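PDB 3HSI: phosphatidylserine synthase from Haemophilus influenzae, which belongs to the phospholipase D superfamily, with two PLD-type sequence regions in a single chain. Local coordinates for residues E409-Q412 with N413-Q417; E214-G217 with N218-Y222. All blocks are in the same frame, centred on the assembly; numbering follows the deposited sequence.

Contact 1 (E409-Q412 with N413-Q417); sequences EKEQ and NQIRQ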
loop_
_atom_site.group_PDB
_atom_site.type_symbol
_atom_site.label_atom_id
_atom_site.label_comp_id
_atom_site.label_asym_id
_atom_site.label_seq_id
_atom_site.Cartn_x
_atom_site.Cartn_y
_atom_site.Cartn_z
ATOM N N GLU C 409 -36.163 11.350 -2.076
ATOM C CA GLU C 409 -36.270 12.054 -3.348
ATOM C C GLU C 409 -36.067 13.554 -3.186
ATOM O O GLU C 409 -35.506 14.201 -4.045
ATOM C CB GLU C 409 -37.619 11.778 -4.028
ATOM C CG GLU C 409 -37.548 12.088 -5.515
ATOM C CD GLU C 409 -38.898 12.354 -6.125
ATOM O OE1 GLU C 409 -39.729 13.075 -5.501
ATOM O OE2 GLU C 409 -39.128 11.830 -7.234
ATOM N N LYS C 410 -36.559 14.102 -2.089
ATOM C CA LYS C 410 -36.342 15.499 -1.772
ATOM C C LYS C 410 -34.840 15.824 -1.648
ATOM O O LYS C 410 -34.364 16.813 -2.224
ATOM C CB LYS C 410 -37.073 15.847 -0.485
ATOM C CG LYS C 410 -36.707 17.203 0.076
ATOM C CD LYS C 410 -37.515 17.456 1.343
ATOM C CE LYS C 410 -37.946 18.896 1.442
ATOM N NZ LYS C 410 -36.780 19.750 1.745
ATOM N N GLU C 411 -34.098 15.001 -0.909
ATOM C CA GLU C 411 -32.652 15.178 -0.803
ATOM C C GLU C 411 -32.020 15.006 -2.185
ATOM O O GLU C 411 -31.147 15.789 -2.568
ATOM C CB GLU C 411 -31.990 14.209 0.234
ATOM C CG GLU C 411 -30.473 14.500 0.439
ATOM C CD GLU C 411 -29.636 13.325 1.030
ATOM O OE1 GLU C 411 -29.862 12.154 0.680
ATOM O OE2 GLU C 411 -28.727 13.573 1.851
ATOM N N GLN C 412 -32.474 14.024 -2.955
ATOM C CA GLN C 412 -31.818 13.791 -4.261
ATOM C C GLN C 412 -32.087 14.958 -5.242
ATOM O O GLN C 412 -31.223 15.303 -6.033
ATOM C CB GLN C 412 -32.273 12.470 -4.875
ATOM C CG GLN C 412 -31.535 11.218 -4.374
ATOM C CD GLN C 412 -32.186 9.925 -4.921
ATOM O OE1 GLN C 412 -33.240 9.977 -5.514
ATOM N NE2 GLN C 412 -31.574 8.784 -4.687
ATOM N N ASN C 413 -33.291 15.547 -5.182
ATOM C CA ASN C 413 -33.629 16.688 -6.027
ATOM C C ASN C 413 -32.872 17.950 -5.642
ATOM O O ASN C 413 -32.538 18.745 -6.507
ATOM C CB ASN C 413 -35.141 16.963 -6.046
ATOM C CG ASN C 413 -35.892 16.001 -6.969
ATOM O OD1 ASN C 413 -35.304 15.450 -7.908
ATOM N ND2 ASN C 413 -37.170 15.764 -6.684
ATOM N N GLN C 414 -32.630 18.142 -4.339
ATOM C CA GLN C 414 -31.759 19.216 -3.887
ATOM C C GLN C 414 -30.353 19.002 -4.449
ATOM O O GLN C 414 -29.743 19.928 -5.007
ATOM C CB GLN C 414 -31.709 19.312 -2.372
ATOM C CG GLN C 414 -30.941 20.540 -1.889
ATOM C CD GLN C 414 -31.408 21.843 -2.578
ATOM O OE1 GLN C 414 -32.529 22.299 -2.387
ATOM N NE2 GLN C 414 -30.536 22.431 -3.383
ATOM N N ILE C 415 -29.857 17.783 -4.309
ATOM C CA ILE C 415 -28.540 17.443 -4.829
ATOM C C ILE C 415 -28.401 17.776 -6.318
ATOM O O ILE C 415 -27.413 18.404 -6.714
ATOM C CB ILE C 415 -28.162 15.982 -4.539
ATOM C CG1 ILE C 415 -27.843 15.823 -3.062
ATOM C CG2 ILE C 415 -26.908 15.558 -5.346
ATOM C CD1 ILE C 415 -27.923 14.385 -2.571
ATOM N N ARG C 416 -29.420 17.431 -7.118
ATOM C CA ARG C 416 -29.374 17.607 -8.572
ATOM C C ARG C 416 -29.472 19.058 -9.038
ATOM O O ARG C 416 -29.249 19.330 -10.235
ATOM C CB ARG C 416 -30.504 16.804 -9.210
ATOM C CG ARG C 416 -30.268 15.293 -9.139
ATOM C CD ARG C 416 -31.399 14.556 -9.828
ATOM N NE ARG C 416 -31.278 13.114 -9.680
ATOM C CZ ARG C 416 -32.186 12.330 -9.091
ATOM N NH1 ARG C 416 -33.296 12.851 -8.560
ATOM N NH2 ARG C 416 -31.958 11.018 -9.000
ATOM N N GLN C 417 -29.807 19.979 -8.111
ATOM C CA GLN C 417 -30.080 21.379 -8.484
ATOM C C GLN C 417 -28.941 22.030 -9.246
ATOM O O GLN C 417 -29.188 22.699 -10.244
ATOM C CB GLN C 417 -30.446 22.279 -7.286
ATOM C CG GLN C 417 -31.821 22.021 -6.665
ATOM C CD GLN C 417 -32.956 22.314 -7.646
ATOM O OE1 GLN C 417 -32.819 23.137 -8.558
ATOM N NE2 GLN C 417 -34.068 21.604 -7.486
#

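Contact 2 (E214-G217 with N218-Y222); sequences EIRG and NIRAY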
loop_
_atom_site.group_PDB
_atom_site.type_symbol
_atom_site.label_atom_id
_atom_site.label_comp_id
_atom_site.label_asym_id
_atom_site.label_seq_id
_atom_site.Cartn_x
_atom_site.Cartn_y
_atom_site.Cartn_z
ATOM N N GLU C 214 8.186 6.843 17.352
ATOM C CA GLU C 214 8.205 6.391 18.712
ATOM C C GLU C 214 7.142 5.324 18.976
ATOM O O GLU C 214 7.303 4.518 19.883
ATOM C CB GLU C 214 7.976 7.612 19.578
ATOM C CG GLU C 214 8.298 7.514 21.030
ATOM C CD GLU C 214 8.108 8.861 21.732
ATOM O OE1 GLU C 214 8.410 9.919 21.103
ATOM O OE2 GLU C 214 7.654 8.855 22.913
ATOM N N ILE C 215 6.067 5.309 18.179
ATOM C CA ILE C 215 4.953 4.367 18.386
ATOM C C ILE C 215 4.571 3.515 17.146
ATOM O O ILE C 215 3.435 3.032 17.047
ATOM C CB ILE C 215 3.670 5.098 18.924
ATOM C CG1 ILE C 215 3.289 6.280 18.014
ATOM C CG2 ILE C 215 3.868 5.536 20.374
ATOM C CD1 ILE C 215 1.870 6.821 18.200
ATOM N N ARG C 216 5.510 3.317 16.220
ATOM C CA ARG C 216 5.229 2.540 15.006
ATOM C C ARG C 216 4.650 1.142 15.295
ATOM O O ARG C 216 3.604 0.769 14.750
ATOM C CB ARG C 216 6.469 2.444 14.115
ATOM C CG ARG C 216 6.752 3.725 13.315
ATOM C CD ARG C 216 7.945 3.581 12.344
ATOM N NE ARG C 216 9.224 3.445 13.058
ATOM C CZ ARG C 216 9.840 2.283 13.302
ATOM N NH1 ARG C 216 9.312 1.136 12.877
ATOM N NH2 ARG C 216 10.985 2.260 13.972
ATOM N N GLY C 217 5.308 0.389 16.176
ATOM C CA GLY C 217 4.906 -0.987 16.498
ATOM C C GLY C 217 3.493 -1.053 17.052
ATOM O O GLY C 217 2.722 -1.964 16.741
ATOM N N ASN C 218 3.154 -0.068 17.872
ATOM C CA ASN C 218 1.842 0.002 18.463
ATOM C C ASN C 218 0.795 0.282 17.414
ATOM O O ASN C 218 -0.275 -0.336 17.444
ATOM C CB ASN C 218 1.821 1.074 19.540
ATOM C CG ASN C 218 2.784 0.770 20.640
ATOM O OD1 ASN C 218 2.566 -0.160 21.435
ATOM N ND2 ASN C 218 3.882 1.522 20.688
ATOM N N ILE C 219 1.109 1.209 16.497
ATOM C CA ILE C 219 0.211 1.544 15.399
ATOM C C ILE C 219 -0.122 0.273 14.616
ATOM O O ILE C 219 -1.296 -0.026 14.394
ATOM C CB ILE C 219 0.804 2.604 14.395
ATOM C CG1 ILE C 219 1.207 3.957 15.042
ATOM C CG2 ILE C 219 -0.132 2.780 13.213
ATOM C CD1 ILE C 219 0.260 4.467 16.055
ATOM N N ARG C 220 0.924 -0.445 14.185
ATOM C CA ARG C 220 0.796 -1.695 13.462
ATOM C C ARG C 220 -0.139 -2.679 14.149
ATOM O O ARG C 220 -1.092 -3.126 13.544
ATOM C CB ARG C 220 2.170 -2.370 13.271
ATOM C CG ARG C 220 2.696 -2.330 11.875
ATOM C CD ARG C 220 3.925 -3.279 11.694
ATOM N NE ARG C 220 5.067 -2.843 12.501
ATOM C CZ ARG C 220 5.822 -1.779 12.225
ATOM N NH1 ARG C 220 6.816 -1.449 13.037
ATOM N NH2 ARG C 220 5.588 -1.048 11.133
ATOM N N ALA C 221 0.156 -3.054 15.391
ATOM C CA ALA C 221 -0.733 -3.934 16.160
ATOM C C ALA C 221 -2.173 -3.389 16.282
ATOM O O ALA C 221 -3.152 -4.134 16.262
ATOM C CB ALA C 221 -0.150 -4.193 17.558
ATOM N N TYR C 222 -2.310 -2.090 16.413
ATOM C CA TYR C 222 -3.657 -1.517 16.516
ATOM C C TYR C 222 -4.440 -1.671 15.219
ATOM O O TYR C 222 -5.613 -1.979 15.255
ATOM C CB TYR C 222 -3.551 -0.054 16.837
ATOM C CG TYR C 222 -4.807 0.750 16.743
ATOM C CD1 TYR C 222 -5.827 0.594 17.667
ATOM C CD2 TYR C 222 -4.936 1.755 15.767
ATOM C CE1 TYR C 222 -6.985 1.407 17.604
ATOM C CE2 TYR C 222 -6.054 2.566 15.707
ATOM C CZ TYR C 222 -7.073 2.399 16.633
ATOM O OH TYR C 222 -8.189 3.211 16.569
#

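Contact 1 (E409-Q412 with N413-Q417)
Asn413 N donates to Glu409 O at 2.8 Å, the shortest of four successive i to i+4 bonds that carry the last turns of alpha-helix 405-415, part of the PLD-like domain. The series ends with Arg416 N on Gln412 O at 3.0 Å, a less straight bond (147° at the hydrogen). Around this backbone the side chains meet mainly in i, i+4 pairs. Gln412 and Arg416 run alongside one another and point the same way, their amide and guanidinium planes 60° apart. The methylene CB of Gln412 lies over one face of the guanidinium, 3.8 Å from Arg416 NH1, while the charged end of the arginine is directed to a salt bridge with Glu302. With CG anti to its carbonyl carbon (chi1 -71°), the extended Arg416 chain is led back along the helix, and its CG packs 3.2 Å from Gln412 O. On another side, Glu411 lays its CG against the CD1 methyl of Ile415 at 3.9 Å; its carboxylate belongs to Arg174, with a weak bond from Gln176. Trp369 also packs on Glu411 and Gln412, and Tyr172 on Gln414 and Ile415, so this part of the helix packs on strands 367-370 and 171-179. Glu409 brings its carboxylate beside Asn413, the CD atom 3.9 Å from ND2. The other arm of that amide, Asn413 OD1, sits in plane at the edge of the Arg416 guanidinium and accepts a weak hydrogen bond from NH1 at 3.3 Å.

Contact 2 (E214-G217 with N218-Y222)
Gly217 and Asn218, together with Ile215, are the residues most covered in this first turn of helix 216-229. The carbonyl of Gly217 receives Ala221 N at 3.1 Å in an almost straight bond (177°), and the glycine N lies 3.9 Å from Arg220 NH1. Ile215 holds the N-cap position; its O takes the amide of Ile219 at 3.0 Å, although its hydrocarbon side chain has no acceptor to offer the first turn. That side chain has CG1 between its N and carbonyl carbon (chi1 53°), which carries CD1 to within 3.6 Å of Ile219 CD1. Asn218 crosses Ile215 at about a right angle, its ND2 4.0 Å from the isoleucine CB. Pro131 packs on Ile219, while Arg216 and Arg220 meet Arg285 and Ala254 of the second subunit. Arg216 and Arg220 run alongside each other, Arg216 NH1 to Arg220 NH1 at 3.6 Å, with guanidinium planes 44° apart. Arg216 O stands 4.2 Å above the centre of the Arg220 guanidinium. The turn thus combines an apolar isoleucine pair with two like charges at the subunit interface, which probably repel one another; the partly negative Arg216 O may ease this only slightly.

Contacts 1 and 2 are local i, i+4 arrangements at contrasting ends of two helices: contact 1 covers the C-terminal turns of helix 405-415, contact 2 the N-terminal start of helix 216-229. They lie on opposite sides of the chain's centre, with centres 44 Å apart and nearest atoms about 27 Å apart, and do not touch. Contact 1 has partners on strands of both large mixed sheets, whereas contact 2 packs on Pro131, just after strand 127-130 of the sheet that also holds strand 171-179. Their outer surroundings also differ: the second subunit packs on contact 2 but reaches neither segment of contact 1, whose charged partners come from its own chain.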